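Local coordinates for HD domain protein (Enterococcus faecalis, PDB 4LRL) that probably hydrolyses deoxyribonucleoside triphosphates at a metal-bearing HD site, its activity tuned by nucleotides such as dGTP bound at allosteric sites, at residues 37-42 with 47-52; 53-58 with 130-135. All coordinates share one frame; numbering follows the deposited sequence.

Interaction 1 of 2, residues 37-42 with 47-52; sequences EKVFRD and YIHVQH. With DGT (2'-deoxyguanosine-5'-triphosphate), chain O.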
ATOM      1  N   GLU C  37     -12.671 -18.084 -20.011  1.00 59.36           N
ATOM      2  CA  GLU C  37     -12.453 -16.692 -19.642  1.00 56.32           C
ATOM      3  C   GLU C  37     -10.997 -16.278 -19.878  1.00 54.81           C
ATOM      4  O   GLU C  37     -10.069 -16.977 -19.458  1.00 55.54           O
ATOM      5  CB  GLU C  37     -12.818 -16.500 -18.177  1.00 55.75           C
ATOM      6  CG  GLU C  37     -12.509 -15.130 -17.625  1.00 54.89           C
ATOM      7  CD  GLU C  37     -12.988 -14.970 -16.202  1.00 55.83           C
ATOM      8  OE1 GLU C  37     -13.922 -14.170 -15.989  1.00 55.89           O
ATOM      9  OE2 GLU C  37     -12.450 -15.657 -15.305  1.00 56.21           O
ATOM     10  N   LYS C  38     -10.809 -15.153 -20.563  1.00 52.56           N
ATOM     11  CA  LYS C  38      -9.471 -14.629 -20.827  1.00 51.00           C
ATOM     12  C   LYS C  38      -9.130 -13.479 -19.888  1.00 48.61           C
ATOM     13  O   LYS C  38      -9.761 -12.423 -19.923  1.00 47.07           O
ATOM     14  CB  LYS C  38      -9.338 -14.176 -22.281  1.00 51.13           C
ATOM     15  CG  LYS C  38      -7.902 -14.003 -22.741  1.00 50.23           C
ATOM     16  CD  LYS C  38      -7.867 -13.609 -24.192  1.00 49.67           C
ATOM     17  CE  LYS C  38      -6.615 -14.103 -24.862  1.00 50.44           C
ATOM     18  NZ  LYS C  38      -6.586 -15.597 -24.954  1.00 52.35           N
ATOM     19  N   VAL C  39      -8.125 -13.700 -19.051  1.00 48.21           N
ATOM     20  CA  VAL C  39      -7.718 -12.706 -18.066  1.00 46.49           C
ATOM     21  C   VAL C  39      -6.467 -11.946 -18.506  1.00 45.45           C
ATOM     22  O   VAL C  39      -5.498 -12.533 -19.014  1.00 46.10           O
ATOM     23  CB  VAL C  39      -7.540 -13.299 -16.625  1.00 47.02           C
ATOM     24  CG1 VAL C  39      -8.872 -13.806 -16.074  1.00 47.82           C
ATOM     25  CG2 VAL C  39      -6.472 -14.402 -16.586  1.00 48.41           C
ATOM     26  N   PHE C  40      -6.516 -10.635 -18.305  1.00 43.40           N
ATOM     27  CA  PHE C  40      -5.412  -9.756 -18.625  1.00 42.56           C
ATOM     28  C   PHE C  40      -4.881  -9.184 -17.316  1.00 41.92           C
ATOM     29  O   PHE C  40      -5.616  -8.552 -16.557  1.00 40.88           O
ATOM     30  CB  PHE C  40      -5.878  -8.608 -19.524  1.00 41.15           C
ATOM     31  CG  PHE C  40      -6.389  -9.037 -20.879  1.00 41.81           C
ATOM     32  CD1 PHE C  40      -7.437  -9.950 -21.001  1.00 42.57           C
ATOM     33  CD2 PHE C  40      -5.856  -8.486 -22.037  1.00 39.99           C
ATOM     34  CE1 PHE C  40      -7.917 -10.328 -22.249  1.00 42.81           C
ATOM     35  CE2 PHE C  40      -6.338  -8.852 -23.287  1.00 41.13           C
ATOM     36  CZ  PHE C  40      -7.366  -9.776 -23.395  1.00 42.66           C
ATOM     37  N   ARG C  41      -3.601  -9.400 -17.052  1.00 42.39           N
ATOM     38  CA  ARG C  41      -2.997  -8.820 -15.870  1.00 41.67           C
ATOM     39  C   ARG C  41      -3.042  -7.295 -15.972  1.00 39.82           C
ATOM     40  O   ARG C  41      -2.689  -6.717 -17.001  1.00 39.21           O
ATOM     41  CB  ARG C  41      -1.570  -9.333 -15.706  1.00 42.74           C
ATOM     42  CG  ARG C  41      -1.134  -9.476 -14.266  1.00 44.32           C
ATOM     43  CD  ARG C  41      -2.013 -10.468 -13.504  1.00 48.28           C
ATOM     44  NE  ARG C  41      -1.764 -10.381 -12.066  1.00 50.21           N
ATOM     45  CZ  ARG C  41      -1.115 -11.296 -11.352  1.00 51.33           C
ATOM     46  NH1 ARG C  41      -0.677 -12.410 -11.918  1.00 52.76           N
ATOM     47  NH2 ARG C  41      -0.928 -11.105 -10.057  1.00 52.91           N
ATOM     48  N   ASP C  42      -3.519  -6.659 -14.908  1.00 38.85           N
ATOM     49  CA  ASP C  42      -3.601  -5.218 -14.831  1.00 37.13           C
ATOM     50  C   ASP C  42      -3.166  -4.765 -13.446  1.00 36.72           C
ATOM     51  O   ASP C  42      -3.691  -5.231 -12.445  1.00 36.66           O
ATOM     52  CB  ASP C  42      -5.031  -4.745 -15.114  1.00 36.99           C
ATOM     53  CG  ASP C  42      -5.152  -3.233 -15.114  1.00 36.20           C
ATOM     54  OD1 ASP C  42      -4.504  -2.585 -15.948  1.00 36.75           O
ATOM     55  OD2 ASP C  42      -5.899  -2.681 -14.284  1.00 38.83           O
ATOM     56  N   TYR C  47      -6.941  -7.910 -12.499  1.00 37.58           N
ATOM     57  CA  TYR C  47      -7.276  -8.630 -13.726  1.00 38.42           C
ATOM     58  C   TYR C  47      -8.367  -7.933 -14.530  1.00 37.52           C
ATOM     59  O   TYR C  47      -9.327  -7.385 -13.962  1.00 37.08           O
ATOM     60  CB  TYR C  47      -7.751 -10.042 -13.402  1.00 40.33           C
ATOM     61  CG  TYR C  47      -6.687 -10.938 -12.820  1.00 43.69           C
ATOM     62  CD1 TYR C  47      -6.470 -10.990 -11.442  1.00 45.07           C
ATOM     63  CD2 TYR C  47      -5.898 -11.738 -13.643  1.00 45.96           C
ATOM     64  CE1 TYR C  47      -5.498 -11.816 -10.900  1.00 47.73           C
ATOM     65  CE2 TYR C  47      -4.922 -12.569 -13.108  1.00 48.89           C
ATOM     66  CZ  TYR C  47      -4.728 -12.601 -11.737  1.00 49.41           C
ATOM     67  OH  TYR C  47      -3.762 -13.416 -11.203  1.00 52.37           O
ATOM     68  N   ILE C  48      -8.208  -7.960 -15.853  1.00 37.10           N
ATOM     69  CA  ILE C  48      -9.286  -7.621 -16.771  1.00 36.74           C
ATOM     70  C   ILE C  48      -9.870  -8.961 -17.228  1.00 38.55           C
ATOM     71  O   ILE C  48      -9.123  -9.851 -17.644  1.00 39.41           O
ATOM     72  CB  ILE C  48      -8.782  -6.812 -18.002  1.00 36.18           C
ATOM     73  CG1 ILE C  48      -7.904  -5.603 -17.596  1.00 34.28           C
ATOM     74  CG2 ILE C  48      -9.950  -6.410 -18.932  1.00 35.15           C
ATOM     75  CD1 ILE C  48      -8.524  -4.596 -16.614  1.00 31.22           C
ATOM     76  N   HIS C  49     -11.192  -9.109 -17.126  1.00 39.01           N
ATOM     77  CA  HIS C  49     -11.865 -10.373 -17.456  1.00 40.55           C
ATOM     78  C   HIS C  49     -12.671 -10.254 -18.743  1.00 40.93           C
ATOM     79  O   HIS C  49     -13.557  -9.395 -18.844  1.00 40.39           O
ATOM     80  CB  HIS C  49     -12.795 -10.818 -16.320  1.00 40.94           C
ATOM     81  CG  HIS C  49     -12.103 -11.029 -15.007  1.00 41.08           C
ATOM     82  ND1 HIS C  49     -11.746  -9.989 -14.178  1.00 40.82           N
ATOM     83  CD2 HIS C  49     -11.721 -12.161 -14.373  1.00 42.88           C
ATOM     84  CE1 HIS C  49     -11.167 -10.469 -13.092  1.00 40.81           C
ATOM     85  NE2 HIS C  49     -11.134 -11.785 -13.190  1.00 42.78           N
ATOM     86  N   VAL C  50     -12.378 -11.126 -19.707  1.00 42.14           N
ATOM     87  CA  VAL C  50     -13.063 -11.124 -21.002  1.00 42.97           C
ATOM     88  C   VAL C  50     -13.735 -12.472 -21.276  1.00 45.45           C
ATOM     89  O   VAL C  50     -13.056 -13.509 -21.322  1.00 46.51           O
ATOM     90  CB  VAL C  50     -12.088 -10.769 -22.153  1.00 42.96           C
ATOM     91  CG1 VAL C  50     -12.777 -10.878 -23.525  1.00 43.48           C
ATOM     92  CG2 VAL C  50     -11.498  -9.374 -21.949  1.00 40.95           C
ATOM     93  N   GLN C  51     -15.065 -12.443 -21.442  1.00 46.40           N
ATOM     94  CA  GLN C  51     -15.879 -13.635 -21.755  1.00 48.92           C
ATOM     95  C   GLN C  51     -16.482 -13.624 -23.157  1.00 49.45           C
ATOM     96  O   GLN C  51     -16.749 -14.682 -23.716  1.00 51.65           O
ATOM     97  CB  GLN C  51     -17.040 -13.807 -20.771  1.00 49.60           C
ATOM     98  CG  GLN C  51     -16.652 -14.212 -19.371  1.00 51.96           C
ATOM     99  CD  GLN C  51     -16.663 -13.034 -18.429  1.00 52.59           C
ATOM    100  OE1 GLN C  51     -17.700 -12.695 -17.851  1.00 54.85           O
ATOM    101  NE2 GLN C  51     -15.514 -12.392 -18.275  1.00 51.60           N
ATOM    102  N   HIS C  52     -16.735 -12.436 -23.704  1.00 47.88           N
ATOM    103  CA  HIS C  52     -17.392 -12.318 -25.005  1.00 48.29           C
ATOM    104  C   HIS C  52     -16.385 -12.298 -26.146  1.00 47.73           C
ATOM    105  O   HIS C  52     -15.369 -11.603 -26.074  1.00 46.34           O
ATOM    106  CB  HIS C  52     -18.243 -11.047 -25.069  1.00 47.55           C
ATOM    107  CG  HIS C  52     -19.367 -11.017 -24.082  1.00 49.69           C
ATOM    108  ND1 HIS C  52     -19.219 -10.540 -22.793  1.00 49.63           N
ATOM    109  CD2 HIS C  52     -20.662 -11.398 -24.196  1.00 51.77           C
ATOM    110  CE1 HIS C  52     -20.374 -10.631 -22.158  1.00 49.80           C
ATOM    111  NE2 HIS C  52     -21.266 -11.151 -22.985  1.00 51.69           N
TER
HETATM  112  PG  DGT O 502      -5.158 -17.568 -27.766  0.75 67.35           P
HETATM  113  O1G DGT O 502      -5.270 -18.003 -29.214  0.75 67.03           O
HETATM  114  O2G DGT O 502      -5.986 -16.356 -27.404  0.75 66.38           O
HETATM  115  O3G DGT O 502      -5.268 -18.726 -26.793  0.75 66.74           O
HETATM  116  O3B DGT O 502      -3.639 -17.036 -27.655  1.00 64.08           O
HETATM  117  PB  DGT O 502      -2.871 -16.970 -26.240  1.00 62.53           P
HETATM  118  O1B DGT O 502      -3.881 -16.938 -25.123  1.00 60.91           O
HETATM  119  O2B DGT O 502      -1.796 -18.035 -26.241  1.00 63.09           O
HETATM  120  O3A DGT O 502      -2.101 -15.550 -26.344  1.00 57.89           O
HETATM  121  PA  DGT O 502      -2.828 -14.121 -26.495  1.00 52.79           P
HETATM  122  O1A DGT O 502      -4.318 -14.247 -26.418  1.00 52.66           O
HETATM  123  O2A DGT O 502      -2.225 -13.406 -27.676  1.00 52.65           O
HETATM  124  O5' DGT O 502      -2.329 -13.378 -25.157  1.00 52.97           O
HETATM  125  C5' DGT O 502      -2.298 -14.068 -23.906  1.00 49.53           C
HETATM  126  C4' DGT O 502      -1.910 -13.118 -22.780  1.00 46.92           C
HETATM  127  O4' DGT O 502      -1.671 -11.807 -23.292  1.00 45.18           O
HETATM  128  C3' DGT O 502      -3.034 -12.992 -21.763  1.00 47.07           C
HETATM  129  O3' DGT O 502      -2.498 -13.188 -20.443  1.00 48.00           O
HETATM  130  C2' DGT O 502      -3.577 -11.581 -21.917  1.00 45.19           C
HETATM  131  C1' DGT O 502      -2.381 -10.847 -22.506  1.00 44.00           C
HETATM  132  N9  DGT O 502      -2.714  -9.661 -23.337  1.00 41.65           N
HETATM  133  C8  DGT O 502      -2.342  -8.403 -23.054  1.00 41.61           C
HETATM  134  N7  DGT O 502      -2.768  -7.530 -23.997  1.00 41.30           N
HETATM  135  C5  DGT O 502      -3.431  -8.245 -24.914  1.00 40.23           C
HETATM  136  C6  DGT O 502      -4.137  -7.940 -26.172  1.00 39.52           C
HETATM  137  O6  DGT O 502      -4.190  -6.763 -26.588  1.00 40.18           O
HETATM  138  N1  DGT O 502      -4.699  -8.963 -26.834  1.00 39.19           N
HETATM  139  C2  DGT O 502      -4.639 -10.240 -26.395  1.00 38.57           C
HETATM  140  N2  DGT O 502      -5.231 -11.215 -27.118  1.00 35.90           N
HETATM  141  N3  DGT O 502      -4.002 -10.590 -25.244  1.00 40.19           N
HETATM  142  C4  DGT O 502      -3.394  -9.649 -24.477  1.00 40.46           C
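K38 and V50 exchange two backbone hydrogen bonds, K38 N to V50 O being nearly straight at 171°, and F40 and I48 form a second such pair, with F40 N 2.8 Å from I48 O. Between and beyond them V39 faces H49 and R41 faces Y47 as non-hydrogen-bonded pairs, where V39 CA approaches I48 O at 3.2 Å in a CA-H...O contact. Strands 33-42 and 46-52 thus form an antiparallel beta hairpin, whose two faces do different work.

On the face of V39 and H49, Y47 OH sits 3.3 Å above the centre of the R41 guanidinium, whose plane is 21° from that of the Y47 ring; NH1 is too poorly angled to bond it. V39, beta-branched and compact, sets CB 3.7 Å from Y47 CD2. E37 OE1 comes to the H49 ring edge, while OE2 forms a salt bridge with R233 of the third subunit.

The face of K38, F40, I48 and V50 meets dGTP with both ring and charge. F40 CE1 packs on V50 CG2; one ring face lies against the sugar, DGT C2' 3.8 Å above the plane toward the rim, while F40 CE2 is 3.3 Å from DGT C4 of the base. Long, cationic K38, its CG anti to the backbone N (chi1 -163°), extends until a bend at chi4, and NZ gives hydrogen bonds to DGT O2G (2.6 Å) and O1B.

Interaction 2 of 2, residues 53-58 with 130-135; sequences QVILDL and AALLHD. With NI (nickel (II) ion), chain N.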
ATOM      1  N   GLN C  53     -16.687 -13.053 -27.200  1.00 48.42           N
ATOM      2  CA  GLN C  53     -15.915 -13.029 -28.441  1.00 47.94           C
ATOM      3  C   GLN C  53     -15.860 -11.619 -29.046  1.00 46.58           C
ATOM      4  O   GLN C  53     -14.829 -11.199 -29.563  1.00 46.50           O
ATOM      5  CB  GLN C  53     -16.508 -14.027 -29.448  1.00 50.21           C
ATOM      6  CG  GLN C  53     -15.664 -14.268 -30.693  1.00 50.06           C
ATOM      7  CD  GLN C  53     -14.317 -14.915 -30.380  1.00 49.03           C
ATOM      8  OE1 GLN C  53     -14.249 -16.078 -29.979  1.00 48.71           O
ATOM      9  NE2 GLN C  53     -13.238 -14.162 -30.576  1.00 46.54           N
ATOM     10  N   VAL C  54     -16.970 -10.891 -28.974  1.00 45.92           N
ATOM     11  CA  VAL C  54     -17.042  -9.532 -29.498  1.00 44.91           C
ATOM     12  C   VAL C  54     -16.007  -8.621 -28.818  1.00 43.17           C
ATOM     13  O   VAL C  54     -15.320  -7.845 -29.487  1.00 42.99           O
ATOM     14  CB  VAL C  54     -18.469  -8.942 -29.342  1.00 44.82           C
ATOM     15  CG1 VAL C  54     -18.492  -7.449 -29.648  1.00 42.93           C
ATOM     16  CG2 VAL C  54     -19.448  -9.682 -30.238  1.00 46.58           C
ATOM     17  N   ILE C  55     -15.901  -8.737 -27.492  1.00 41.91           N
ATOM     18  CA  ILE C  55     -14.979  -7.930 -26.703  1.00 39.87           C
ATOM     19  C   ILE C  55     -13.527  -8.294 -27.029  1.00 40.06           C
ATOM     20  O   ILE C  55     -12.704  -7.404 -27.242  1.00 39.10           O
ATOM     21  CB  ILE C  55     -15.263  -8.060 -25.179  1.00 39.01           C
ATOM     22  CG1 ILE C  55     -16.701  -7.623 -24.851  1.00 38.71           C
ATOM     23  CG2 ILE C  55     -14.219  -7.291 -24.351  1.00 37.09           C
ATOM     24  CD1 ILE C  55     -17.061  -6.183 -25.235  1.00 37.60           C
ATOM     25  N   LEU C  56     -13.225  -9.592 -27.089  1.00 41.08           N
ATOM     26  CA  LEU C  56     -11.880 -10.034 -27.432  1.00 41.74           C
ATOM     27  C   LEU C  56     -11.465  -9.511 -28.807  1.00 42.43           C
ATOM     28  O   LEU C  56     -10.344  -9.015 -28.981  1.00 41.42           O
ATOM     29  CB  LEU C  56     -11.757 -11.557 -27.377  1.00 43.41           C
ATOM     30  CG  LEU C  56     -10.354 -12.095 -27.707  1.00 44.06           C
ATOM     31  CD1 LEU C  56      -9.321 -11.614 -26.699  1.00 42.79           C
ATOM     32  CD2 LEU C  56     -10.340 -13.599 -27.809  1.00 44.63           C
ATOM     33  N   ASP C  57     -12.385  -9.613 -29.768  1.00 43.75           N
ATOM     34  CA  ASP C  57     -12.147  -9.116 -31.124  1.00 44.68           C
ATOM     35  C   ASP C  57     -11.933  -7.602 -31.153  1.00 43.20           C
ATOM     36  O   ASP C  57     -11.081  -7.105 -31.894  1.00 43.40           O
ATOM     37  CB  ASP C  57     -13.298  -9.494 -32.060  1.00 46.38           C
ATOM     38  CG  ASP C  57     -13.335 -10.974 -32.386  1.00 47.79           C
ATOM     39  OD1 ASP C  57     -12.328 -11.679 -32.159  1.00 48.24           O
ATOM     40  OD2 ASP C  57     -14.381 -11.429 -32.884  1.00 48.63           O
ATOM     41  N   LEU C  58     -12.706  -6.872 -30.355  1.00 41.81           N
ATOM     42  CA  LEU C  58     -12.553  -5.419 -30.301  1.00 40.31           C
ATOM     43  C   LEU C  58     -11.188  -5.038 -29.739  1.00 39.30           C
ATOM     44  O   LEU C  58     -10.519  -4.159 -30.289  1.00 39.40           O
ATOM     45  CB  LEU C  58     -13.685  -4.759 -29.512  1.00 38.96           C
ATOM     46  CG  LEU C  58     -15.041  -4.633 -30.226  1.00 39.89           C
ATOM     47  CD1 LEU C  58     -16.098  -4.113 -29.254  1.00 37.55           C
ATOM     48  CD2 LEU C  58     -14.978  -3.744 -31.472  1.00 38.86           C
ATOM     49  N   ALA C 130     -19.272   0.135 -25.648  1.00 37.88           N
ATOM     50  CA  ALA C 130     -19.096   1.579 -25.425  1.00 37.32           C
ATOM     51  C   ALA C 130     -18.004   1.905 -24.406  1.00 36.07           C
ATOM     52  O   ALA C 130     -17.270   2.874 -24.585  1.00 35.78           O
ATOM     53  CB  ALA C 130     -20.388   2.231 -25.041  1.00 37.43           C
ATOM     54  N   ALA C 131     -17.887   1.092 -23.356  1.00 35.72           N
ATOM     55  CA  ALA C 131     -16.841   1.283 -22.351  1.00 34.86           C
ATOM     56  C   ALA C 131     -15.440   1.076 -22.936  1.00 34.86           C
ATOM     57  O   ALA C 131     -14.534   1.864 -22.692  1.00 34.43           O
ATOM     58  CB  ALA C 131     -17.057   0.354 -21.186  1.00 34.90           C
ATOM     59  N   LEU C 132     -15.276   0.017 -23.719  1.00 35.60           N
ATOM     60  CA  LEU C 132     -13.997  -0.278 -24.330  1.00 35.51           C
ATOM     61  C   LEU C 132     -13.581   0.777 -25.366  1.00 35.70           C
ATOM     62  O   LEU C 132     -12.395   1.136 -25.478  1.00 35.16           O
ATOM     63  CB  LEU C 132     -14.034  -1.667 -24.962  1.00 36.57           C
ATOM     64  CG  LEU C 132     -12.695  -2.177 -25.496  1.00 37.39           C
ATOM     65  CD1 LEU C 132     -11.657  -2.261 -24.356  1.00 36.52           C
ATOM     66  CD2 LEU C 132     -12.891  -3.511 -26.183  1.00 37.16           C
ATOM     67  N   LEU C 133     -14.559   1.275 -26.113  1.00 36.35           N
ATOM     68  CA  LEU C 133     -14.285   2.119 -27.271  1.00 36.50           C
ATOM     69  C   LEU C 133     -14.379   3.607 -26.974  1.00 36.42           C
ATOM     70  O   LEU C 133     -14.167   4.419 -27.881  1.00 37.39           O
ATOM     71  CB  LEU C 133     -15.245   1.769 -28.415  1.00 37.56           C
ATOM     72  CG  LEU C 133     -15.172   0.362 -29.009  1.00 37.57           C
ATOM     73  CD1 LEU C 133     -16.367   0.135 -29.914  1.00 36.61           C
ATOM     74  CD2 LEU C 133     -13.850   0.145 -29.752  1.00 35.50           C
ATOM     75  N   HIS C 134     -14.675   3.970 -25.723  1.00 35.60           N
ATOM     76  CA  HIS C 134     -15.010   5.372 -25.392  1.00 36.35           C
ATOM     77  C   HIS C 134     -13.941   6.401 -25.804  1.00 35.69           C
ATOM     78  O   HIS C 134     -14.258   7.538 -26.092  1.00 36.15           O
ATOM     79  CB  HIS C 134     -15.403   5.535 -23.907  1.00 35.65           C
ATOM     80  CG  HIS C 134     -14.232   5.552 -22.964  1.00 37.26           C
ATOM     81  ND1 HIS C 134     -13.423   4.452 -22.749  1.00 37.47           N
ATOM     82  CD2 HIS C 134     -13.737   6.541 -22.180  1.00 37.78           C
ATOM     83  CE1 HIS C 134     -12.478   4.766 -21.880  1.00 37.13           C
ATOM     84  NE2 HIS C 134     -12.643   6.028 -21.520  1.00 37.24           N
ATOM     85  N   ASP C 135     -12.685   5.978 -25.851  1.00 35.38           N
ATOM     86  CA  ASP C 135     -11.564   6.884 -26.100  1.00 35.29           C
ATOM     87  C   ASP C 135     -10.828   6.554 -27.390  1.00 35.98           C
ATOM     88  O   ASP C 135      -9.725   7.058 -27.615  1.00 36.54           O
ATOM     89  CB  ASP C 135     -10.566   6.805 -24.943  1.00 34.10           C
ATOM     90  CG  ASP C 135     -10.973   7.647 -23.749  1.00 34.43           C
ATOM     91  OD1 ASP C 135     -11.842   8.549 -23.870  1.00 33.98           O
ATOM     92  OD2 ASP C 135     -10.405   7.395 -22.667  1.00 35.32           O
TER
HETATM   93 NI    NI N 501     -11.397   7.647 -20.676  1.00 46.05          NI
HETATM   94  O   HOH W   1     -11.968   9.645 -21.196  1.00 39.79           O
HETATM   95  O   HOH W   2      -9.558   9.163 -20.274  1.00 40.16           O
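L58 and L132 face each other where helices 53-60 and 124-133 meet, and this pair carries the contact. One methyl does the touching: L132 CD2 lies 3.6 Å from L58 CB, so a branch end of one leucine meets the base of the other. With CG anti to the backbone N (chi1 -173°), L132 sends that methyl across to the first helix, where it also approaches I55 O at 4.0 Å. I55 adds its CG2 methyl, 4.4 Å from the same L132 CD2. L58 CD1 also approaches L133 CD1, methyl to methyl at 4.3 Å, more loosely. Flexible, branched hydrocarbons suit a buried seam whose helices approach without a polar bond between them; L172 of helix 167-175 packs on both L58 and L133.

Immediately after L133 the chain turns into the HD pair of the HD-domain fold. H134 NE2 and D135 OD2 each bind nickel at 2.2 Å, and H90, D207 and two waters complete the site. H134 ND1 donates to A131 O at 2.8 Å, a bent bond that, together with the metal, restrains the ring and keeps NE2 toward the nickel. No hydrogen bond crosses between the helices, so their cohesion here rests on burial and van der Waals contact, while polar and metal bonds hold the residues that follow L133.

From the N terminus, strand 33-42 leads through a tight turn into strand 46-52, and interaction 1 closes this short local loop. Helix 53-60 follows directly, and its pairing with 130-135 in interaction 2 closes a much longer loop of 71 residues, about half of them helical, which includes helix 87-108. The two contacts are in series, neither nested nor crossed. They nevertheless touch, their centres 12 Å apart: V50 packs on I55 and L56, and K38 on L56, so helix 53-60 lies against both the hairpin and helix 124-133. Together they join the dGTP-binding hairpin to a helix whose following residues, H134 and D135, bind nickel.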